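Local coordinates for uncharacterized tRNA/rRNA methyltransferase HI0380 (Haemophilus influenzae, PDB 3ILK), which probably methylates RNA with S-adenosyl-L-methionine as methyl donor and belongs to the TrmH (SpoU) family of SPOUT methyltransferases, at residues L5-S16 with G32-S43; S18-K29 with S48-V59. One frame throughout, in Å; residues are numbered along the deposited sequence. Where two conformers were deposited one is given.

Contact 1: residues L5-S16 with G32-S43; sequences LENIRIVLIETS and GLTQLCLVSPKS
Leu-12 and Leu-38 both turn CG anti to the carbonyl carbon (chi1 -46° and -45°) and therefore run alongside each other in a common direction, with Leu-12 CD1 3.8 Å from Leu-38 CD2. Leu-36 takes the other course, CG anti to the backbone N (chi1 177°), which carries its CD1 across Leu-12 at about a right angle, 3.8 Å from Leu-12 CG. These leucines share one face of the sheet with Ile-10, whose CD1 meets CD1 of Leu-33. On the face of Val-11, Cys-37 and Val-39, the CG2 methyl of Val-39 touches both Val-11 CG1 and Ile-13 CD1, 3.6 Å from each, while the Arg-9 methylene CD packs on Cys-37 CB; the Arg-9 guanidinium is held by the carbonyls of Ala-71 and Asp-73.

The backbones pair in parallel. Ile-10 N donates to Gln-35 O and Leu-12 N to Cys-37 O (2.7 Å), and Ile-10 O and Leu-12 O receive Cys-37 N and Val-39 N. Past the strand ends Glu-14 N bonds Val-39 O and Lys-42 N bonds Thr-15 O, and a water joins Leu-12 O, Val-39 O and Thr-15 N. At the other end Thr-34 OG1 donates to Glu-6 OE1 (2.9 Å) from above the carboxylate plane. Strands 8-13 and 35-39, joined through helix 18-31, form a beta-alpha-beta unit of the parallel sheet in this SPOUT-type fold.

Contact 2: residues S18-K29 with S48-V59; sequences SGNIGSAARAMK and SYALSAGAENIV. With SO4 (sulfate ion), chain I.
Helix 18-31, the crossover helix of a beta-alpha-beta unit, packs here against the turn that links helices 46-50 and 56-61. The backbones come closest at Gly-22, where Gly-22 CA lies 4.0 Å from Ser-52 CA; without a side chain, Gly-22 CA can also come to 3.0 Å from Ser-48 O. Gly-19 gives similar access to Leu-51, and CD2 of that leucine rests 3.4 Å from Gly-19 O. Ser-48 OG donates to Ser-18 O from above the carbonyl plane, and also takes a bond from Asp-45 N.

Two overlapping turns, type I from Ala-50 to Ala-53 and type I' from Ser-52 to Ala-55, carry the chain past the helix, and Ala-55 occupies the N-cap position of the next helix. Beyond them Ala-25 CB touches both Val-59 CG2 and Ile-58 CG2, and Ile-58 CD1 presses tightly on Lys-29 CB (3.4 Å). Lys-29 is stretched out along its whole length, CG anti to the backbone N (chi1 -167°), which delivers NZ to Gly-54 O (2.7 Å) and to Asn-57 OD1 (3.2 Å), the latter met from above its amide plane.

Arg-26 is equally extended, with Ala-53 CB over one face of its guanidinium. At the edge, NH1 donates to sulfate O3 (2.7 Å), and NH2 adds a weak bond to the same oxygen. Asn-20 of the second subunit and Asn-144 of the second subunit also bond this sulfate, probably an ion from the crystallisation liquor, while Tyr-140 OH of that subunit bonds Ala-53 O.

How the contacts relate
The two contacts interleave along the chain, and their centres are 11 Å apart. Helix 18-31 of contact 2 connects the strands of contact 1, and its Ile-21 and Met-28 lie on the sheet face that carries Leu-36 and Leu-38; Ile-21 CD1 comes within 3.4 Å of Leu-38 CD1. Near the end of the helix Leu-33 N probably bonds Met-28 O (2.9 Å), and Ile-58 CD1 reaches Leu-33 O. Contact 1 lies nearer the presumed cofactor site: the nearest atoms of the Ile-13 side chain and Gly-114, which by similarity binds S-adenosyl-L-methionine, are about 4 Å apart. Contact 2 stands away from that site and instead meets the second subunit.

Contact 1: residues L5-S16 with G32-S43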
# COMPACT_ATOMS: atom_id res chain seq x y z
N LEU A 5 -15.85 11.35 -8.75
CA LEU A 5 -15.30 10.36 -9.67
C LEU A 5 -16.21 10.24 -10.92
O LEU A 5 -15.78 9.73 -11.98
CB LEU A 5 -15.03 9.01 -8.96
CG LEU A 5 -13.88 8.99 -7.93
CD1 LEU A 5 -13.88 7.76 -6.98
CD2 LEU A 5 -12.51 9.14 -8.58
N GLU A 6 -17.43 10.77 -10.79
CA GLU A 6 -18.45 10.78 -11.84
C GLU A 6 -18.24 11.82 -12.95
O GLU A 6 -18.75 11.64 -14.07
CB GLU A 6 -19.84 10.96 -11.20
CG GLU A 6 -20.61 9.66 -10.82
CD GLU A 6 -19.90 8.77 -9.77
OE1 GLU A 6 -18.89 8.08 -10.14
OE2 GLU A 6 -20.37 8.71 -8.60
N ASN A 7 -17.51 12.90 -12.67
CA ASN A 7 -17.00 13.77 -13.73
C ASN A 7 -15.81 13.18 -14.54
O ASN A 7 -15.13 13.93 -15.27
CB ASN A 7 -16.64 15.20 -13.23
CG ASN A 7 -15.36 15.26 -12.34
OD1 ASN A 7 -14.83 16.35 -12.03
ND2 ASN A 7 -14.88 14.09 -11.92
N ILE A 8 -15.56 11.86 -14.44
CA ILE A 8 -14.46 11.22 -15.20
C ILE A 8 -15.03 10.18 -16.17
O ILE A 8 -15.62 9.21 -15.76
CB ILE A 8 -13.44 10.47 -14.29
CG1 ILE A 8 -12.78 11.43 -13.26
CG2 ILE A 8 -12.42 9.69 -15.15
CD1 ILE A 8 -12.18 10.67 -11.97
N ARG A 9 -14.86 10.42 -17.46
CA ARG A 9 -15.30 9.48 -18.47
C ARG A 9 -14.14 8.59 -18.85
O ARG A 9 -13.09 9.09 -19.29
CB ARG A 9 -15.83 10.24 -19.71
CG ARG A 9 -16.37 9.32 -20.86
CD ARG A 9 -16.90 10.12 -22.04
NE ARG A 9 -17.89 11.14 -21.63
CZ ARG A 9 -18.23 12.23 -22.32
NH1 ARG A 9 -17.69 12.52 -23.52
NH2 ARG A 9 -19.11 13.06 -21.78
N ILE A 10 -14.34 7.28 -18.77
CA ILE A 10 -13.38 6.30 -19.22
C ILE A 10 -13.74 5.93 -20.67
O ILE A 10 -14.84 5.47 -20.94
CB ILE A 10 -13.41 5.04 -18.29
CG1 ILE A 10 -12.99 5.40 -16.85
CG2 ILE A 10 -12.55 3.86 -18.84
CD1 ILE A 10 -11.54 5.83 -16.70
N VAL A 11 -12.82 6.16 -21.61
CA VAL A 11 -13.11 5.85 -23.01
C VAL A 11 -12.28 4.66 -23.47
O VAL A 11 -11.08 4.66 -23.33
CB VAL A 11 -12.80 7.06 -23.93
CG1 VAL A 11 -13.15 6.68 -25.43
CG2 VAL A 11 -13.52 8.39 -23.39
N LEU A 12 -12.91 3.65 -24.06
CA LEU A 12 -12.20 2.53 -24.60
C LEU A 12 -12.29 2.49 -26.15
O LEU A 12 -13.39 2.27 -26.75
CB LEU A 12 -12.78 1.22 -24.03
CG LEU A 12 -13.06 1.08 -22.53
CD1 LEU A 12 -13.59 -0.37 -22.20
CD2 LEU A 12 -11.84 1.42 -21.66
N ILE A 13 -11.12 2.71 -26.77
CA ILE A 13 -11.00 2.72 -28.24
C ILE A 13 -10.97 1.33 -28.84
O ILE A 13 -10.02 0.58 -28.63
CB ILE A 13 -9.74 3.41 -28.72
CG1 ILE A 13 -9.57 4.81 -28.03
CG2 ILE A 13 -9.76 3.59 -30.24
CD1 ILE A 13 -10.74 5.78 -28.25
N GLU A 14 -11.99 1.04 -29.64
CA GLU A 14 -12.07 -0.22 -30.41
C GLU A 14 -11.70 -1.40 -29.59
O GLU A 14 -10.66 -1.96 -29.80
CB GLU A 14 -11.20 -0.18 -31.67
CG GLU A 14 -11.54 1.00 -32.54
CD GLU A 14 -10.65 1.08 -33.77
OE1 GLU A 14 -10.07 0.05 -34.20
OE2 GLU A 14 -10.59 2.15 -34.36
N THR A 15 -12.56 -1.81 -28.67
CA THR A 15 -12.32 -3.01 -27.92
C THR A 15 -12.58 -4.15 -28.88
O THR A 15 -13.35 -3.98 -29.82
CB THR A 15 -13.33 -3.14 -26.75
OG1 THR A 15 -14.69 -3.14 -27.27
CG2 THR A 15 -13.14 -2.02 -25.75
N SER A 16 -11.94 -5.28 -28.62
CA SER A 16 -12.06 -6.51 -29.40
C SER A 16 -13.02 -7.51 -28.76
O SER A 16 -14.23 -7.53 -29.10
CB SER A 16 -10.69 -7.17 -29.58
OG SER A 16 -9.79 -6.27 -30.22
N GLY A 32 -15.08 2.91 -7.85
CA GLY A 32 -16.05 4.02 -7.73
C GLY A 32 -16.29 4.81 -9.02
O GLY A 32 -16.99 5.83 -8.99
N LEU A 33 -15.70 4.38 -10.14
CA LEU A 33 -15.93 5.02 -11.46
C LEU A 33 -17.22 4.50 -12.06
O LEU A 33 -17.60 3.32 -11.87
CB LEU A 33 -14.76 4.80 -12.44
CG LEU A 33 -13.47 5.52 -12.06
CD1 LEU A 33 -12.33 5.19 -13.02
CD2 LEU A 33 -13.68 7.05 -11.92
N THR A 34 -17.91 5.36 -12.78
CA THR A 34 -19.21 4.97 -13.36
C THR A 34 -19.41 5.32 -14.84
O THR A 34 -20.36 4.83 -15.43
CB THR A 34 -20.36 5.65 -12.61
OG1 THR A 34 -20.11 7.06 -12.61
CG2 THR A 34 -20.43 5.17 -11.15
N GLN A 35 -18.59 6.20 -15.43
CA GLN A 35 -18.89 6.67 -16.78
C GLN A 35 -18.02 6.03 -17.80
O GLN A 35 -16.84 6.35 -17.88
CB GLN A 35 -18.71 8.16 -16.94
CG GLN A 35 -19.33 8.99 -15.84
CD GLN A 35 -20.66 9.53 -16.23
OE1 GLN A 35 -20.80 10.73 -16.49
NE2 GLN A 35 -21.66 8.65 -16.33
N LEU A 36 -18.62 5.18 -18.61
CA LEU A 36 -17.93 4.41 -19.60
C LEU A 36 -18.40 4.80 -21.03
O LEU A 36 -19.60 4.91 -21.31
CB LEU A 36 -18.18 2.89 -19.34
CG LEU A 36 -17.54 1.99 -20.39
CD1 LEU A 36 -16.00 2.07 -20.30
CD2 LEU A 36 -18.03 0.51 -20.24
N CYS A 37 -17.43 5.01 -21.92
CA CYS A 37 -17.68 5.28 -23.33
C CYS A 37 -16.83 4.36 -24.21
O CYS A 37 -15.59 4.26 -24.03
CB CYS A 37 -17.37 6.75 -23.58
SG CYS A 37 -17.59 7.33 -25.26
N LEU A 38 -17.51 3.67 -25.14
CA LEU A 38 -16.93 2.80 -26.17
C LEU A 38 -16.89 3.47 -27.57
O LEU A 38 -17.90 4.05 -28.00
CB LEU A 38 -17.72 1.48 -26.23
CG LEU A 38 -18.08 0.81 -24.88
CD1 LEU A 38 -18.86 -0.50 -25.12
CD2 LEU A 38 -16.79 0.54 -24.04
N VAL A 39 -15.71 3.45 -28.21
CA VAL A 39 -15.57 3.87 -29.61
C VAL A 39 -15.52 2.63 -30.46
O VAL A 39 -14.62 1.78 -30.30
CB VAL A 39 -14.35 4.75 -29.84
CG1 VAL A 39 -14.27 5.32 -31.32
CG2 VAL A 39 -14.34 5.99 -28.80
N SER A 40 -16.50 2.48 -31.35
CA SER A 40 -16.50 1.36 -32.29
C SER A 40 -16.03 0.06 -31.65
O SER A 40 -15.04 -0.50 -32.09
CB SER A 40 -15.55 1.62 -33.47
OG SER A 40 -16.07 2.66 -34.24
N PRO A 41 -16.72 -0.39 -30.59
CA PRO A 41 -16.40 -1.70 -30.11
C PRO A 41 -16.69 -2.68 -31.22
O PRO A 41 -17.63 -2.49 -32.04
CB PRO A 41 -17.39 -1.92 -28.95
CG PRO A 41 -18.56 -1.05 -29.31
CD PRO A 41 -17.89 0.18 -29.89
N LYS A 42 -15.91 -3.73 -31.25
CA LYS A 42 -16.10 -4.76 -32.27
C LYS A 42 -17.37 -5.52 -31.97
O LYS A 42 -18.09 -5.99 -32.86
CB LYS A 42 -14.89 -5.67 -32.23
CG LYS A 42 -14.92 -6.83 -33.21
CD LYS A 42 -13.56 -7.51 -33.16
CE LYS A 42 -13.41 -8.48 -34.33
NZ LYS A 42 -14.66 -9.26 -34.45
N SER A 43 -17.64 -5.72 -30.70
CA SER A 43 -18.85 -6.44 -30.36
C SER A 43 -19.21 -6.24 -28.90
O SER A 43 -18.32 -6.16 -28.05
CB SER A 43 -18.64 -7.92 -30.64
OG SER A 43 -18.54 -8.58 -29.41
O HOH W 1 -16.79 7.74 -13.72
O HOH W 2 -19.60 10.73 -19.36
O HOH W 3 -14.52 0.22 -27.86
O HOH W 4 -15.66 -5.43 -28.33

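Contact 2: residues S18-K29 with S48-V59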
# COMPACT_ATOMS: atom_id res chain seq x y z
N SER A 18 -15.65 -9.07 -26.51
CA SER A 18 -16.74 -8.37 -25.84
C SER A 18 -16.62 -8.51 -24.32
O SER A 18 -17.15 -7.69 -23.59
CB SER A 18 -18.07 -8.90 -26.33
OG SER A 18 -18.12 -10.28 -26.13
N GLY A 19 -15.90 -9.53 -23.87
CA GLY A 19 -15.55 -9.70 -22.47
C GLY A 19 -14.68 -8.60 -21.89
O GLY A 19 -14.77 -8.32 -20.71
N ASN A 20 -13.85 -7.97 -22.71
CA ASN A 20 -12.96 -6.91 -22.25
C ASN A 20 -13.69 -5.68 -21.74
O ASN A 20 -13.23 -5.00 -20.82
CB ASN A 20 -12.00 -6.50 -23.36
CG ASN A 20 -11.08 -7.63 -23.78
OD1 ASN A 20 -11.03 -8.66 -23.11
ND2 ASN A 20 -10.36 -7.45 -24.88
N ILE A 21 -14.80 -5.34 -22.39
CA ILE A 21 -15.72 -4.29 -21.89
C ILE A 21 -16.24 -4.68 -20.49
O ILE A 21 -16.28 -3.87 -19.60
CB ILE A 21 -16.94 -4.15 -22.84
CG1 ILE A 21 -16.49 -3.69 -24.22
CG2 ILE A 21 -18.04 -3.32 -22.20
CD1 ILE A 21 -17.60 -3.68 -25.24
N GLY A 22 -16.69 -5.93 -20.33
CA GLY A 22 -17.08 -6.36 -18.99
C GLY A 22 -15.99 -6.23 -17.91
O GLY A 22 -16.28 -5.79 -16.80
N SER A 23 -14.76 -6.67 -18.23
CA SER A 23 -13.67 -6.77 -17.25
C SER A 23 -13.28 -5.32 -16.89
O SER A 23 -13.00 -5.05 -15.72
CB SER A 23 -12.49 -7.55 -17.82
OG SER A 23 -12.91 -8.86 -18.16
N ALA A 24 -13.30 -4.41 -17.87
CA ALA A 24 -13.03 -2.95 -17.57
C ALA A 24 -14.09 -2.25 -16.68
O ALA A 24 -13.74 -1.36 -15.84
CB ALA A 24 -12.83 -2.17 -18.86
N ALA A 25 -15.37 -2.55 -16.95
CA ALA A 25 -16.51 -2.07 -16.15
C ALA A 25 -16.40 -2.55 -14.70
O ALA A 25 -16.57 -1.78 -13.77
CB ALA A 25 -17.83 -2.59 -16.73
N ARG A 26 -16.12 -3.83 -14.53
CA ARG A 26 -15.78 -4.37 -13.19
C ARG A 26 -14.63 -3.59 -12.50
O ARG A 26 -14.81 -3.09 -11.36
CB ARG A 26 -15.52 -5.89 -13.30
CG ARG A 26 -15.27 -6.61 -11.96
CD ARG A 26 -14.85 -8.03 -12.20
NE ARG A 26 -14.83 -8.85 -10.97
CZ ARG A 26 -14.53 -10.14 -10.93
NH1 ARG A 26 -14.24 -10.79 -12.03
NH2 ARG A 26 -14.54 -10.77 -9.78
N ALA A 27 -13.47 -3.44 -13.16
CA ALA A 27 -12.33 -2.66 -12.60
C ALA A 27 -12.74 -1.24 -12.15
O ALA A 27 -12.49 -0.84 -11.01
CB ALA A 27 -11.12 -2.59 -13.58
N MSE A 28 -13.44 -0.55 -13.02
CA MSE A 28 -14.02 0.75 -12.69
C MSE A 28 -14.89 0.75 -11.41
O MSE A 28 -14.76 1.67 -10.54
CB MSE A 28 -14.89 1.27 -13.84
CG MSE A 28 -14.13 1.54 -15.13
SE MSE A 28 -15.25 1.99 -16.64
CE MSE A 28 -16.29 3.48 -16.03
N LYS A 29 -15.85 -0.17 -11.36
CA LYS A 29 -16.76 -0.22 -10.23
C LYS A 29 -16.05 -0.52 -8.91
O LYS A 29 -16.45 0.01 -7.88
CB LYS A 29 -17.92 -1.22 -10.47
CG LYS A 29 -19.08 -1.09 -9.45
CD LYS A 29 -20.23 -1.97 -9.81
CE LYS A 29 -21.42 -1.77 -8.88
NZ LYS A 29 -22.56 -2.56 -9.36
N SER A 48 -19.99 -9.29 -22.49
CA SER A 48 -19.75 -7.95 -21.95
C SER A 48 -20.41 -7.82 -20.58
O SER A 48 -19.89 -7.13 -19.68
CB SER A 48 -20.28 -6.87 -22.91
OG SER A 48 -19.78 -7.06 -24.22
N TYR A 49 -21.56 -8.47 -20.45
CA TYR A 49 -22.32 -8.47 -19.21
C TYR A 49 -21.81 -9.50 -18.21
O TYR A 49 -21.58 -9.17 -17.05
CB TYR A 49 -23.81 -8.69 -19.50
CG TYR A 49 -24.38 -7.50 -20.22
CD1 TYR A 49 -24.82 -6.39 -19.50
CD2 TYR A 49 -24.45 -7.45 -21.62
CE1 TYR A 49 -25.35 -5.28 -20.14
CE2 TYR A 49 -24.98 -6.35 -22.28
CZ TYR A 49 -25.42 -5.26 -21.52
OH TYR A 49 -25.95 -4.15 -22.12
N ALA A 50 -21.60 -10.72 -18.68
CA ALA A 50 -21.05 -11.79 -17.85
C ALA A 50 -19.76 -11.39 -17.12
O ALA A 50 -19.67 -11.58 -15.92
CB ALA A 50 -20.80 -13.06 -18.67
N LEU A 51 -18.78 -10.88 -17.85
CA LEU A 51 -17.50 -10.52 -17.25
C LEU A 51 -17.54 -9.25 -16.35
O LEU A 51 -16.54 -8.90 -15.67
CB LEU A 51 -16.41 -10.42 -18.35
CG LEU A 51 -15.69 -11.74 -18.68
CD1 LEU A 51 -16.69 -12.85 -19.03
CD2 LEU A 51 -14.69 -11.56 -19.80
N SER A 52 -18.68 -8.54 -16.35
CA SER A 52 -18.79 -7.34 -15.53
C SER A 52 -18.99 -7.74 -14.06
O SER A 52 -18.72 -6.96 -13.12
CB SER A 52 -19.92 -6.42 -16.03
OG SER A 52 -21.16 -6.92 -15.60
N ALA A 53 -19.49 -8.95 -13.86
CA ALA A 53 -19.56 -9.55 -12.53
C ALA A 53 -20.30 -8.71 -11.47
O ALA A 53 -19.83 -8.57 -10.36
CB ALA A 53 -18.12 -9.94 -12.04
N GLY A 54 -21.45 -8.16 -11.83
CA GLY A 54 -22.19 -7.26 -10.95
C GLY A 54 -22.00 -5.78 -11.34
O GLY A 54 -22.62 -4.88 -10.73
N ALA A 55 -21.16 -5.52 -12.32
CA ALA A 55 -21.01 -4.17 -12.82
C ALA A 55 -21.82 -3.96 -14.11
O ALA A 55 -21.45 -3.16 -14.99
CB ALA A 55 -19.55 -3.84 -13.04
N GLU A 56 -22.95 -4.65 -14.24
CA GLU A 56 -23.76 -4.53 -15.45
C GLU A 56 -24.25 -3.11 -15.69
O GLU A 56 -24.39 -2.68 -16.84
CB GLU A 56 -24.96 -5.47 -15.42
CG GLU A 56 -24.63 -6.96 -15.55
CD GLU A 56 -24.22 -7.60 -14.23
OE1 GLU A 56 -24.05 -6.87 -13.23
OE2 GLU A 56 -24.07 -8.84 -14.18
N ASN A 57 -24.56 -2.39 -14.61
CA ASN A 57 -25.10 -1.05 -14.72
C ASN A 57 -24.19 -0.18 -15.58
O ASN A 57 -24.66 0.61 -16.45
CB ASN A 57 -25.33 -0.42 -13.34
CG ASN A 57 -24.01 -0.27 -12.52
OD1 ASN A 57 -23.30 -1.26 -12.23
ND2 ASN A 57 -23.69 0.97 -12.16
N ILE A 58 -22.88 -0.34 -15.35
CA ILE A 58 -21.85 0.45 -16.07
C ILE A 58 -21.88 0.13 -17.57
O ILE A 58 -21.88 1.03 -18.38
CB ILE A 58 -20.45 0.31 -15.40
CG1 ILE A 58 -20.50 0.89 -13.96
CG2 ILE A 58 -19.35 0.91 -16.29
CD1 ILE A 58 -19.25 0.63 -13.06
N VAL A 59 -21.99 -1.16 -17.91
CA VAL A 59 -22.09 -1.61 -19.30
C VAL A 59 -23.39 -1.15 -19.96
O VAL A 59 -23.37 -0.70 -21.13
CB VAL A 59 -22.01 -3.15 -19.37
CG1 VAL A 59 -22.15 -3.68 -20.84
CG2 VAL A 59 -20.74 -3.64 -18.72
S SO4 I . -13.60 -14.35 -11.40
O1 SO4 I . -14.86 -14.16 -10.71
O2 SO4 I . -13.85 -14.79 -12.78
O3 SO4 I . -12.87 -13.08 -11.46
O4 SO4 I . -12.77 -15.33 -10.74